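Local coordinates for mandelate racemase/muconate lactonizing protein (Paenibacillus sp., PDB 3V5C) that probably dehydrates galacturonate as a magnesium-dependent member of the enolase superfamily, at residues 93-96 against 97-100; 284-288 against 289-293; 188-191 against 192-196; 218-221 against 222-226; 272-276 against 277-281. The protein carries 1 engineered substitution. One frame throughout, in Å; residues are numbered along the deposited sequence. Where two conformers were deposited one is given.

Contact 1: 93-96 against 97-100; sequences LQLE and YPVL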
loop_
_atom_site.group_PDB
_atom_site.type_symbol
_atom_site.label_atom_id
_atom_site.label_comp_id
_atom_site.label_asym_id
_atom_site.label_seq_id
_atom_site.Cartn_x
_atom_site.Cartn_y
_atom_site.Cartn_z
ATOM N N LEU A 93 -7.806 8.755 -10.527
ATOM C CA LEU A 93 -6.371 8.874 -10.263
ATOM C C LEU A 93 -5.977 10.321 -9.946
ATOM O O LEU A 93 -5.086 10.570 -9.125
ATOM C CB LEU A 93 -5.553 8.363 -11.441
ATOM C CG LEU A 93 -5.848 6.932 -11.893
ATOM C CD1 LEU A 93 -5.053 6.597 -13.150
ATOM C CD2 LEU A 93 -5.588 5.927 -10.742
ATOM N N GLN A 94 -6.651 11.264 -10.595
ATOM C CA GLN A 94 -6.303 12.671 -10.496
ATOM C C GLN A 94 -6.860 13.314 -9.233
ATOM O O GLN A 94 -6.197 14.142 -8.612
ATOM C CB GLN A 94 -6.864 13.421 -11.704
ATOM C CG GLN A 94 -6.251 13.022 -13.040
ATOM C CD GLN A 94 -6.901 11.794 -13.671
ATOM O OE1 GLN A 94 -7.879 11.237 -13.153
ATOM N NE2 GLN A 94 -6.348 11.364 -14.800
ATOM N N LEU A 95 -8.074 12.925 -8.841
ATOM C CA LEU A 95 -8.767 13.691 -7.812
ATOM C C LEU A 95 -9.466 12.927 -6.689
ATOM O O LEU A 95 -10.012 13.559 -5.782
ATOM C CB LEU A 95 -9.792 14.638 -8.474
ATOM C CG LEU A 95 -9.278 15.780 -9.342
ATOM C CD1 LEU A 95 -10.495 16.519 -9.948
ATOM C CD2 LEU A 95 -8.394 16.709 -8.536
ATOM N N GLU A 96 -9.450 11.602 -6.701
ATOM C CA GLU A 96 -10.229 10.887 -5.687
ATOM C C GLU A 96 -9.743 11.244 -4.286
ATOM O O GLU A 96 -10.537 11.383 -3.358
ATOM C CB GLU A 96 -10.206 9.372 -5.868
ATOM C CG GLU A 96 -8.853 8.705 -5.675
ATOM C CD GLU A 96 -8.909 7.228 -6.020
ATOM O OE1 GLU A 96 -7.835 6.632 -6.126
ATOM O OE2 GLU A 96 -10.027 6.684 -6.174
ATOM N N TYR A 97 -8.435 11.372 -4.122
ATOM C CA TYR A 97 -7.932 11.619 -2.785
ATOM C C TYR A 97 -8.238 13.035 -2.292
ATOM O O TYR A 97 -8.807 13.196 -1.220
ATOM C CB TYR A 97 -6.445 11.221 -2.643
ATOM C CG TYR A 97 -6.249 9.715 -2.597
ATOM C CD1 TYR A 97 -6.750 8.968 -1.530
ATOM C CD2 TYR A 97 -5.591 9.022 -3.618
ATOM C CE1 TYR A 97 -6.604 7.604 -1.443
ATOM C CE2 TYR A 97 -5.424 7.633 -3.531
ATOM C CZ TYR A 97 -5.955 6.934 -2.442
ATOM O OH TYR A 97 -5.808 5.568 -2.315
ATOM N N PRO A 98 -7.872 14.066 -3.069
ATOM C CA PRO A 98 -8.320 15.399 -2.630
ATOM C C PRO A 98 -9.850 15.499 -2.447
ATOM O O PRO A 98 -10.302 16.212 -1.547
ATOM C CB PRO A 98 -7.864 16.329 -3.767
ATOM C CG PRO A 98 -6.787 15.546 -4.513
ATOM C CD PRO A 98 -7.098 14.091 -4.327
ATOM N N VAL A 99 -10.639 14.831 -3.286
ATOM C CA VAL A 99 -12.095 14.912 -3.132
ATOM C C VAL A 99 -12.581 14.205 -1.868
ATOM O O VAL A 99 -13.421 14.729 -1.115
ATOM C CB VAL A 99 -12.825 14.380 -4.392
ATOM C CG1 VAL A 99 -14.283 14.077 -4.085
ATOM C CG2 VAL A 99 -12.718 15.415 -5.496
ATOM N N LEU A 100 -12.037 13.032 -1.597
ATOM C CA LEU A 100 -12.417 12.337 -0.377
ATOM C C LEU A 100 -11.988 13.137 0.856
ATOM O O LEU A 100 -12.712 13.197 1.851
ATOM C CB LEU A 100 -11.845 10.913 -0.362
ATOM C CG LEU A 100 -12.553 9.939 -1.302
ATOM C CD1 LEU A 100 -11.722 8.682 -1.461
ATOM C CD2 LEU A 100 -13.929 9.588 -0.771
HETATM O O HOH W 1 -6.494 11.292 -6.304
#
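With CG of E96 wedged between its own backbone N and carbonyl carbon (chi1 66°), and CG of Y97 set beside its backbone N (chi1 -74°), the two side chains run abreast in the same direction. E96 CG lies over one face of the Y97 ring, offset toward the rim and 3.9 Å from Y97 CD2, a CH-pi contact. Farther out, E96 OE1 sits 3.7 Å from Y97 CE2, with carboxylate and ring planes 65° apart. Here helix 92-107 is kinked: neither Y97 N nor P98 N bonds to the preceding turn, proline having no N-H to give. A water takes the Y97 N hydrogen instead at 2.9 Å from that nitrogen. Regular bonding resumes with V99 N to L95 O (2.9 Å) and L100 N to E96 O (2.8 Å). P98 CD packs 3.3 Å from L95 O. Both E96 oxygens reach on to backbone N-H groups of F291 and T292 at the start of helix 291-303, while Y97 OH bonds to I286 O.

Contact 2: 284-288 against 289-293; sequences YDIIW and PGFTH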
loop_
_atom_site.group_PDB
_atom_site.type_symbol
_atom_site.label_atom_id
_atom_site.label_comp_id
_atom_site.label_asym_id
_atom_site.label_seq_id
_atom_site.Cartn_x
_atom_site.Cartn_y
_atom_site.Cartn_z
ATOM N N TYR A 284 -3.201 -5.231 -5.782
ATOM C CA TYR A 284 -3.254 -4.009 -6.578
ATOM C C TYR A 284 -2.888 -2.794 -5.736
ATOM O O TYR A 284 -3.196 -2.708 -4.554
ATOM C CB TYR A 284 -4.630 -3.834 -7.240
ATOM C CG TYR A 284 -4.976 -5.030 -8.073
ATOM C CD1 TYR A 284 -4.559 -5.109 -9.384
ATOM C CD2 TYR A 284 -5.666 -6.108 -7.529
ATOM C CE1 TYR A 284 -4.841 -6.231 -10.162
ATOM C CE2 TYR A 284 -5.951 -7.235 -8.289
ATOM C CZ TYR A 284 -5.533 -7.287 -9.595
ATOM O OH TYR A 284 -5.834 -8.407 -10.348
ATOM N N ASP A 285 -2.194 -1.859 -6.363
ATOM C CA ASP A 285 -1.631 -0.706 -5.661
ATOM C C ASP A 285 -2.714 0.303 -5.235
ATOM O O ASP A 285 -3.721 0.501 -5.930
ATOM C CB ASP A 285 -0.575 -0.060 -6.574
ATOM C CG ASP A 285 0.122 1.147 -5.949
ATOM O OD1 ASP A 285 1.151 0.948 -5.261
ATOM O OD2 ASP A 285 -0.300 2.295 -6.221
ATOM N N ILE A 286 -2.482 0.920 -4.078
ATOM C CA ILE A 286 -3.421 1.847 -3.436
ATOM C C ILE A 286 -3.573 3.185 -4.174
ATOM O O ILE A 286 -4.566 3.897 -3.982
ATOM C CB ILE A 286 -3.014 2.060 -1.961
ATOM C CG1 ILE A 286 -4.071 2.849 -1.200
ATOM C CG2 ILE A 286 -1.658 2.771 -1.873
ATOM C CD1 ILE A 286 -5.414 2.167 -1.122
ATOM N N ILE A 287 -2.591 3.537 -5.000
ATOM C CA ILE A 287 -2.633 4.757 -5.805
ATOM C C ILE A 287 -3.127 4.446 -7.232
ATOM O O ILE A 287 -3.980 5.150 -7.776
ATOM C CB ILE A 287 -1.255 5.437 -5.893
ATOM C CG1 ILE A 287 -0.634 5.642 -4.508
ATOM C CG2 ILE A 287 -1.352 6.774 -6.642
ATOM C CD1 ILE A 287 -1.443 6.525 -3.593
ATOM N N TRP A 288 -2.577 3.395 -7.837
ATOM C CA TRP A 288 -3.012 2.959 -9.163
ATOM C C TRP A 288 -3.269 1.453 -9.105
ATOM O O TRP A 288 -2.322 0.674 -9.023
ATOM C CB TRP A 288 -1.941 3.281 -10.208
ATOM C CG TRP A 288 -2.273 2.775 -11.568
ATOM C CD1 TRP A 288 -3.100 3.368 -12.483
ATOM C CD2 TRP A 288 -1.816 1.552 -12.171
ATOM N NE1 TRP A 288 -3.166 2.600 -13.626
ATOM C CE2 TRP A 288 -2.395 1.478 -13.456
ATOM C CE3 TRP A 288 -0.971 0.514 -11.749
ATOM C CZ2 TRP A 288 -2.155 0.408 -14.326
ATOM C CZ3 TRP A 288 -0.733 -0.548 -12.616
ATOM C CH2 TRP A 288 -1.325 -0.593 -13.887
ATOM N N PRO A 289 -4.537 1.027 -9.180
ATOM C CA PRO A 289 -5.721 1.740 -9.670
ATOM C C PRO A 289 -6.428 2.654 -8.669
ATOM O O PRO A 289 -7.340 3.375 -9.088
ATOM C CB PRO A 289 -6.661 0.604 -10.058
ATOM C CG PRO A 289 -6.338 -0.474 -9.051
ATOM C CD PRO A 289 -4.836 -0.395 -8.910
ATOM N N GLY A 290 -6.042 2.642 -7.396
ATOM C CA GLY A 290 -6.608 3.621 -6.481
ATOM C C GLY A 290 -7.697 3.192 -5.514
ATOM O O GLY A 290 -8.099 2.024 -5.444
ATOM N N PHE A 291 -8.147 4.183 -4.749
ATOM C CA PHE A 291 -9.041 4.007 -3.613
ATOM C C PHE A 291 -10.460 3.611 -4.037
ATOM O O PHE A 291 -11.023 2.652 -3.506
ATOM C CB PHE A 291 -9.085 5.317 -2.807
ATOM C CG PHE A 291 -9.664 5.164 -1.407
ATOM C CD1 PHE A 291 -8.833 4.946 -0.317
ATOM C CD2 PHE A 291 -11.037 5.259 -1.187
ATOM C CE1 PHE A 291 -9.350 4.807 0.961
ATOM C CE2 PHE A 291 -11.569 5.132 0.103
ATOM C CZ PHE A 291 -10.716 4.896 1.180
ATOM N N THR A 292 -11.041 4.381 -4.953
ATOM C CA THR A 292 -12.398 4.124 -5.435
ATOM C C THR A 292 -12.473 2.753 -6.107
ATOM O O THR A 292 -13.406 1.966 -5.868
ATOM C CB THR A 292 -12.844 5.239 -6.398
ATOM O OG1 THR A 292 -12.803 6.481 -5.690
ATOM C CG2 THR A 292 -14.276 4.986 -6.868
ATOM N N HIS A 293 -11.452 2.450 -6.895
ATOM C CA HIS A 293 -11.344 1.143 -7.532
ATOM C C HIS A 293 -11.296 0.046 -6.463
ATOM O O HIS A 293 -11.968 -0.996 -6.555
ATOM C CB HIS A 293 -10.090 1.095 -8.401
ATOM C CG HIS A 293 -9.923 -0.198 -9.127
ATOM N ND1 HIS A 293 -10.242 -0.349 -10.460
ATOM C CD2 HIS A 293 -9.455 -1.401 -8.711
ATOM C CE1 HIS A 293 -9.985 -1.589 -10.833
ATOM N NE2 HIS A 293 -9.510 -2.248 -9.792
#
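The peptide between W288 and P289 is cis, which draws W288 CA and P289 CA to 3.0 Å of each other and folds the chain back on itself. P289 CA then lies over one face of the W288 indole, whose CG is 3.7 Å from P289 N. The indole gets there because W288 CG stands opposite its backbone N (chi1 176°). From the start of the loop, Y284 CB packs 3.8 Å from P289 CD. G290, the N-cap residue of helix 291-303, has phi 103°, and a beta carbon would jam against the preceding carbonyl there. Its N makes a weak but nearly straight bond to D285 O (3.5 Å), and its CA makes a CA-H...O contact with I286 O at 3.2 Å. Inside the loop, D285 forms an Asx turn. D285 OD2 accepts from W288 N at 3.0 Å on its anti lone pair, and from I287 N at 2.9 Å, which approaches from above the carboxylate plane. The other oxygen, OD1, bonds to H311 ND1. D285 follows the sixth barrel strand and H311 the seventh, an arrangement consistent with the His-Asp dyad of mandelate racemase relatives. Two backbone N-H groups on OD2 thus limit the carboxylate's rotation and probably keep OD1 aimed at the imidazole.

Contact 3: 188-191 against 192-196; sequences IAIV and RGISE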
loop_
_atom_site.group_PDB
_atom_site.type_symbol
_atom_site.label_atom_id
_atom_site.label_comp_id
_atom_site.label_asym_id
_atom_site.label_seq_id
_atom_site.Cartn_x
_atom_site.Cartn_y
_atom_site.Cartn_z
ATOM N N ILE A 188 17.237 -17.800 2.453
ATOM C CA ILE A 188 16.672 -18.715 3.450
ATOM C C ILE A 188 17.189 -18.373 4.854
ATOM O O ILE A 188 16.406 -18.285 5.801
ATOM C CB ILE A 188 17.011 -20.172 3.115
ATOM C CG1 ILE A 188 16.231 -20.593 1.864
ATOM C CG2 ILE A 188 16.643 -21.089 4.298
ATOM C CD1 ILE A 188 16.790 -21.807 1.137
ATOM N N ALA A 189 18.505 -18.187 4.957
ATOM C CA ALA A 189 19.145 -17.859 6.224
ATOM C C ALA A 189 18.589 -16.559 6.786
ATOM O O ALA A 189 18.372 -16.438 7.988
ATOM C CB ALA A 189 20.646 -17.730 6.035
ATOM N N ILE A 190 18.397 -15.573 5.916
ATOM C CA ILE A 190 17.847 -14.293 6.356
ATOM C C ILE A 190 16.414 -14.441 6.866
ATOM O O ILE A 190 16.044 -13.892 7.906
ATOM C CB ILE A 190 17.935 -13.238 5.232
ATOM C CG1 ILE A 190 19.397 -12.830 5.022
ATOM C CG2 ILE A 190 17.061 -12.022 5.555
ATOM C CD1 ILE A 190 19.657 -11.965 3.808
ATOM N N VAL A 191 15.588 -15.159 6.122
ATOM C CA VAL A 191 14.231 -15.369 6.566
ATOM C C VAL A 191 14.187 -16.064 7.921
ATOM O O VAL A 191 13.464 -15.642 8.807
ATOM C CB VAL A 191 13.411 -16.118 5.533
ATOM C CG1 VAL A 191 12.017 -16.391 6.101
ATOM C CG2 VAL A 191 13.323 -15.283 4.248
ATOM N N ARG A 192 14.983 -17.114 8.087
ATOM C CA ARG A 192 15.072 -17.779 9.381
ATOM C C ARG A 192 15.454 -16.789 10.476
ATOM O O ARG A 192 14.850 -16.762 11.546
ATOM C CB ARG A 192 16.137 -18.879 9.351
ATOM C CG ARG A 192 15.830 -20.062 8.483
ATOM C CD ARG A 192 16.827 -21.190 8.764
ATOM N NE ARG A 192 16.445 -22.424 8.088
ATOM C CZ ARG A 192 15.416 -23.177 8.458
ATOM N NH1 ARG A 192 14.678 -22.820 9.501
ATOM N NH2 ARG A 192 15.124 -24.287 7.795
ATOM N N GLY A 193 16.479 -15.990 10.199
ATOM C CA GLY A 193 16.990 -15.039 11.176
ATOM C C GLY A 193 15.930 -14.054 11.630
ATOM O O GLY A 193 15.786 -13.768 12.813
ATOM N N ILE A 194 15.173 -13.518 10.682
ATOM C CA ILE A 194 14.137 -12.555 11.041
ATOM C C ILE A 194 12.993 -13.211 11.815
ATOM O O ILE A 194 12.472 -12.630 12.763
ATOM C CB ILE A 194 13.654 -11.790 9.804
ATOM C CG1 ILE A 194 14.792 -10.875 9.342
ATOM C CG2 ILE A 194 12.393 -10.976 10.133
ATOM C CD1 ILE A 194 14.700 -10.441 7.905
ATOM N N SER A 195 12.623 -14.424 11.422
ATOM C CA SER A 195 11.651 -15.223 12.165
ATOM C C SER A 195 12.005 -15.312 13.650
ATOM O O SER A 195 11.140 -15.186 14.520
ATOM C CB SER A 195 11.569 -16.627 11.570
ATOM O OG SER A 195 10.747 -17.473 12.355
ATOM N N GLU A 196 13.284 -15.520 13.927
ATOM C CA GLU A 196 13.753 -15.618 15.310
ATOM C C GLU A 196 13.571 -14.310 16.088
ATOM O O GLU A 196 13.213 -14.326 17.262
ATOM C CB GLU A 196 15.208 -16.113 15.333
ATOM C CG GLU A 196 15.339 -17.547 14.830
ATOM C CD GLU A 196 16.726 -17.897 14.300
ATOM O OE1 GLU A 196 17.646 -17.055 14.407
ATOM O OE2 GLU A 196 16.890 -19.023 13.772
#
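Helix 180-198 carries this contact as one of the outer helices of the barrel, and I190 and I194, one turn apart on it, form its apolar core. Their side chains run alongside each other, the branch methyl CG2 of I190 meeting the end of I194 at CD1, 3.7 Å away. This follows from I190 CG2 lying opposite its backbone N while I194 CG1 keeps beside its own (chi1 -69°). Successive turns are joined by regular bonds: R192 N to I188 O, G193 N to A189 O and I194 N to I190 O at 2.9 Å each, and S195 N to V191 O at 3.0 Å. The helix forms the crossover of a beta-alpha-beta unit whose parallel strands are 167-170 and 204-207. I190, V191 and I194 pack on I169 of the first strand, while V191 also meets I206, and I194 meets I204, of the second. A different side of the helix carries R192, whose CG passes 3.3 Å from I188 O; the extended chain brings NE 4.0 Å from I188 CG2, the methyl approaching the guanidinium obliquely. R192 was modelled in two conformers; in the one described, its NH1 makes a salt bridge with D226.

Contact 4: 218-221 against 222-226; sequences KEVL and AALSD
L224 N is held by two carbonyls of the preceding turn, V220 O at 3.0 Å and, by a weak bond bent to 120°, L221 O at 3.2 Å. The sharing marks the C-terminal end of helix 214-223, the crossover helix of the beta-alpha-beta unit joining strands 204-207 and 231-233; L224 is the first residue to leave helical backbone angles. Up to that point the pattern is regular, with A222 N on K218 O (2.9 Å) and A223 N on E219 O (3.0 Å). Side chains of V220 and L224 lie side by side. V220 CG1, opposite its backbone N (chi1 169°), touches L224 CD1 at 3.8 Å, and L224 CG also rests 3.4 Å from V220 O. Beyond this pair, L224 packs on V191 and R192 of helix 180-198, and L221 on L246 and W249 of helix 240-253. A222 O accepts twice from S225: from N at 2.9 Å and from OG at 2.6 Å, the hydroxyl lying in the carbonyl plane on a lone pair.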
loop_
_atom_site.group_PDB
_atom_site.type_symbol
_atom_site.label_atom_id
_atom_site.label_comp_id
_atom_site.label_asym_id
_atom_site.label_seq_id
_atom_site.Cartn_x
_atom_site.Cartn_y
_atom_site.Cartn_z
ATOM N N LYS A 218 9.814 -23.813 -4.547
ATOM C CA LYS A 218 9.623 -25.007 -3.740
ATOM C C LYS A 218 10.850 -25.293 -2.876
ATOM O O LYS A 218 10.711 -25.776 -1.746
ATOM C CB LYS A 218 9.318 -26.208 -4.641
ATOM C CG LYS A 218 7.938 -26.117 -5.284
ATOM C CD LYS A 218 7.738 -27.299 -6.235
ATOM C CE LYS A 218 6.316 -27.305 -6.769
ATOM N NZ LYS A 218 6.124 -28.422 -7.750
ATOM N N GLU A 219 12.037 -25.000 -3.401
ATOM C CA GLU A 219 13.256 -25.245 -2.627
ATOM C C GLU A 219 13.280 -24.350 -1.401
ATOM O O GLU A 219 13.604 -24.802 -0.296
ATOM C CB GLU A 219 14.505 -25.012 -3.456
ATOM C CG GLU A 219 15.779 -25.049 -2.657
ATOM C CD GLU A 219 17.000 -25.276 -3.523
ATOM O OE1 GLU A 219 16.858 -25.835 -4.640
ATOM O OE2 GLU A 219 18.105 -24.890 -3.080
ATOM N N VAL A 220 12.931 -23.082 -1.593
ATOM C CA VAL A 220 12.913 -22.138 -0.487
ATOM C C VAL A 220 11.820 -22.463 0.539
ATOM O O VAL A 220 12.068 -22.459 1.754
ATOM C CB VAL A 220 12.736 -20.734 -1.023
ATOM C CG1 VAL A 220 12.446 -19.767 0.105
ATOM C CG2 VAL A 220 13.973 -20.323 -1.821
ATOM N N LEU A 221 10.615 -22.758 0.060
ATOM C CA LEU A 221 9.506 -23.092 0.948
ATOM C C LEU A 221 9.795 -24.357 1.754
ATOM O O LEU A 221 9.472 -24.412 2.945
ATOM C CB LEU A 221 8.203 -23.255 0.167
ATOM C CG LEU A 221 7.660 -21.964 -0.441
ATOM C CD1 LEU A 221 6.436 -22.238 -1.287
ATOM C CD2 LEU A 221 7.322 -20.993 0.672
ATOM N N ALA A 222 10.399 -25.357 1.115
ATOM C CA ALA A 222 10.730 -26.589 1.824
ATOM C C ALA A 222 11.772 -26.295 2.896
ATOM O O ALA A 222 11.622 -26.724 4.040
ATOM C CB ALA A 222 11.213 -27.668 0.857
ATOM N N ALA A 223 12.814 -25.547 2.535
ATOM C CA ALA A 223 13.864 -25.215 3.495
ATOM C C ALA A 223 13.262 -24.507 4.703
ATOM O O ALA A 223 13.711 -24.707 5.833
ATOM C CB ALA A 223 14.941 -24.364 2.840
ATOM N N LEU A 224 12.223 -23.715 4.469
ATOM C CA LEU A 224 11.567 -22.953 5.527
ATOM C C LEU A 224 10.346 -23.651 6.137
ATOM O O LEU A 224 9.506 -22.996 6.737
ATOM C CB LEU A 224 11.204 -21.545 5.044
ATOM C CG LEU A 224 12.391 -20.667 4.621
ATOM C CD1 LEU A 224 11.927 -19.464 3.827
ATOM C CD2 LEU A 224 13.210 -20.208 5.837
ATOM N N SER A 225 10.276 -24.974 5.996
ATOM C CA SER A 225 9.174 -25.768 6.553
ATOM C C SER A 225 8.964 -25.500 8.037
ATOM O O SER A 225 7.827 -25.392 8.507
ATOM C CB SER A 225 9.449 -27.259 6.369
ATOM O OG SER A 225 9.351 -27.628 5.006
ATOM N N ASP A 226 10.071 -25.409 8.769
ATOM C CA ASP A 226 10.018 -25.242 10.220
ATOM C C ASP A 226 9.749 -23.796 10.609
ATOM O O ASP A 226 9.672 -23.462 11.787
ATOM C CB ASP A 226 11.308 -25.740 10.883
ATOM C CG ASP A 226 12.567 -25.293 10.148
ATOM O OD1 ASP A 226 12.478 -24.493 9.188
ATOM O OD2 ASP A 226 13.666 -25.748 10.543
#

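Contact 5: 272-276 against 277-281; sequences EWATR and GRVDV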
loop_
_atom_site.group_PDB
_atom_site.type_symbol
_atom_site.label_atom_id
_atom_site.label_comp_id
_atom_site.label_asym_id
_atom_site.label_seq_id
_atom_site.Cartn_x
_atom_site.Cartn_y
_atom_site.Cartn_z
ATOM N N GLU A 272 -9.656 -13.913 -11.888
ATOM C CA GLU A 272 -10.226 -15.192 -12.280
ATOM C C GLU A 272 -9.425 -16.366 -11.674
ATOM O O GLU A 272 -9.998 -17.276 -11.056
ATOM C CB GLU A 272 -10.303 -15.277 -13.808
ATOM C CG GLU A 272 -10.890 -16.570 -14.329
ATOM C CD GLU A 272 -11.040 -16.582 -15.846
ATOM O OE1 GLU A 272 -10.831 -15.525 -16.483
ATOM O OE2 GLU A 272 -11.371 -17.656 -16.398
ATOM N N TRP A 273 -8.105 -16.341 -11.818
ATOM C CA TRP A 273 -7.272 -17.371 -11.207
ATOM C C TRP A 273 -7.472 -17.444 -9.693
ATOM O O TRP A 273 -7.543 -18.530 -9.119
ATOM C CB TRP A 273 -5.797 -17.112 -11.513
ATOM C CG TRP A 273 -5.498 -17.085 -12.979
ATOM C CD1 TRP A 273 -6.310 -17.528 -13.994
ATOM C CD2 TRP A 273 -4.320 -16.567 -13.604
ATOM N NE1 TRP A 273 -5.699 -17.316 -15.209
ATOM C CE2 TRP A 273 -4.473 -16.740 -14.994
ATOM C CE3 TRP A 273 -3.127 -16.011 -13.121
ATOM C CZ2 TRP A 273 -3.491 -16.348 -15.905
ATOM C CZ3 TRP A 273 -2.161 -15.611 -14.022
ATOM C CH2 TRP A 273 -2.339 -15.793 -15.400
ATOM N N ALA A 274 -7.582 -16.291 -9.050
ATOM C CA ALA A 274 -7.811 -16.258 -7.613
ATOM C C ALA A 274 -9.147 -16.898 -7.227
ATOM O O ALA A 274 -9.214 -17.678 -6.268
ATOM C CB ALA A 274 -7.726 -14.823 -7.083
ATOM N N THR A 275 -10.202 -16.569 -7.974
ATOM C CA THR A 275 -11.509 -17.157 -7.697
ATOM C C THR A 275 -11.482 -18.670 -7.906
ATOM O O THR A 275 -12.312 -19.386 -7.349
ATOM C CB THR A 275 -12.650 -16.529 -8.532
ATOM O OG1 THR A 275 -12.535 -16.940 -9.900
ATOM C CG2 THR A 275 -12.628 -15.025 -8.435
ATOM N N ARG A 276 -10.530 -19.169 -8.695
ATOM C CA ARG A 276 -10.387 -20.615 -8.850
ATOM C C ARG A 276 -9.444 -21.265 -7.831
ATOM O O ARG A 276 -9.165 -22.466 -7.893
ATOM C CB ARG A 276 -9.997 -20.984 -10.287
ATOM C CG ARG A 276 -11.118 -20.766 -11.296
ATOM C CD ARG A 276 -10.864 -21.525 -12.592
ATOM N NE ARG A 276 -9.833 -20.902 -13.429
ATOM C CZ ARG A 276 -10.071 -19.994 -14.362
ATOM N NH1 ARG A 276 -11.313 -19.561 -14.569
ATOM N NH2 ARG A 276 -9.070 -19.498 -15.080
ATOM N N GLY A 277 -8.950 -20.465 -6.889
ATOM C CA GLY A 277 -8.180 -20.987 -5.776
ATOM C C GLY A 277 -6.669 -20.974 -5.911
ATOM O O GLY A 277 -5.978 -21.511 -5.055
ATOM N N ARG A 278 -6.151 -20.345 -6.963
ATOM C CA ARG A 278 -4.710 -20.380 -7.220
ATOM C C ARG A 278 -3.945 -19.255 -6.514
ATOM O O ARG A 278 -2.719 -19.355 -6.339
ATOM C CB ARG A 278 -4.419 -20.329 -8.730
ATOM C CG ARG A 278 -4.758 -21.615 -9.513
ATOM C CD ARG A 278 -6.259 -21.779 -9.662
ATOM N NE ARG A 278 -6.635 -22.704 -10.732
ATOM C CZ ARG A 278 -6.938 -23.986 -10.550
ATOM N NH1 ARG A 278 -6.872 -24.539 -9.342
ATOM N NH2 ARG A 278 -7.296 -24.731 -11.591
ATOM N N VAL A 279 -4.667 -18.208 -6.103
ATOM C CA VAL A 279 -4.067 -17.028 -5.476
ATOM C C VAL A 279 -5.011 -16.579 -4.362
ATOM O O VAL A 279 -6.230 -16.605 -4.544
ATOM C CB VAL A 279 -3.857 -15.877 -6.504
ATOM C CG1 VAL A 279 -3.423 -14.594 -5.810
ATOM C CG2 VAL A 279 -2.845 -16.281 -7.596
ATOM N N ASP A 280 -4.465 -16.222 -3.196
ATOM C CA ASP A 280 -5.287 -15.951 -2.013
ATOM C C ASP A 280 -5.430 -14.475 -1.664
ATOM O O ASP A 280 -6.448 -14.063 -1.123
ATOM C CB ASP A 280 -4.685 -16.665 -0.805
ATOM C CG ASP A 280 -4.523 -18.142 -1.053
ATOM O OD1 ASP A 280 -5.541 -18.807 -1.354
ATOM O OD2 ASP A 280 -3.384 -18.628 -0.990
ATOM N N VAL A 281 -4.395 -13.690 -1.963
ATOM C CA VAL A 281 -4.297 -12.313 -1.518
ATOM C C VAL A 281 -3.978 -11.457 -2.730
ATOM O O VAL A 281 -3.030 -11.741 -3.457
ATOM C CB VAL A 281 -3.137 -12.147 -0.516
ATOM C CG1 VAL A 281 -2.994 -10.694 -0.104
ATOM C CG2 VAL A 281 -3.345 -13.032 0.714
#
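W273 and A274 hold the compact part of this contact, their carbonyls receiving R278 N and G277 N in a Schellman motif that ends helix 270-275. R278 N bonds to W273 O at 3.1 Å. G277 N reaches A274 O at 2.9 Å from well above the carbonyl plane rather than on a lone pair. G277 supplies the positive phi (95°) of the motif; a beta carbon there would clash with R276 O. The chain then folds under the last turn, where A274 CB meets V279 O at 3.4 Å and V279 CB at 4.1 Å. V279 N is buried in this tight region without a polar partner. The exposed R276 belongs to the looser side. Its NH1 makes a salt bridge with E272 OE2 at 2.6 Å, the oxygen lying in the guanidinium plane. R276 CB covers one face of the R278 guanidinium, 3.8 Å from R278 NE, which the bend of R278 at chi2 (73°) folds back toward it. The two arginine NE atoms are close, but both pair with E240 OE2, whose negative charge probably offsets theirs. R278 and V279 rest on Y243 of helix 240-253, A274 on L306, and W273 on the magnesium ligand E238, before the chain enters strand 281-282 beside strand 258-261.

From the N terminus the order is contact 1, contact 3, contact 4, contact 5 and contact 2; each closes only a local turn, and none nests in or crosses another. Contact 1, on helix 92-107, touches contact 2: E96 OE1 packs 3.3 Å from G290 CA and Y97 OH 3.3 Å from F291 CB, tying that helix to the loop before helix 291-303 and to its first turn. Contacts 3 and 4, centres about 12 Å apart, join neighbouring helices 180-198 and 214-223, I188 CD1 meeting A223 CB at 3.6 Å; they lie across the chain's centre from contact 1. Contact 5 ends helix 270-275, and contact 2 follows through strand 281-282, their centres about 19 Å apart.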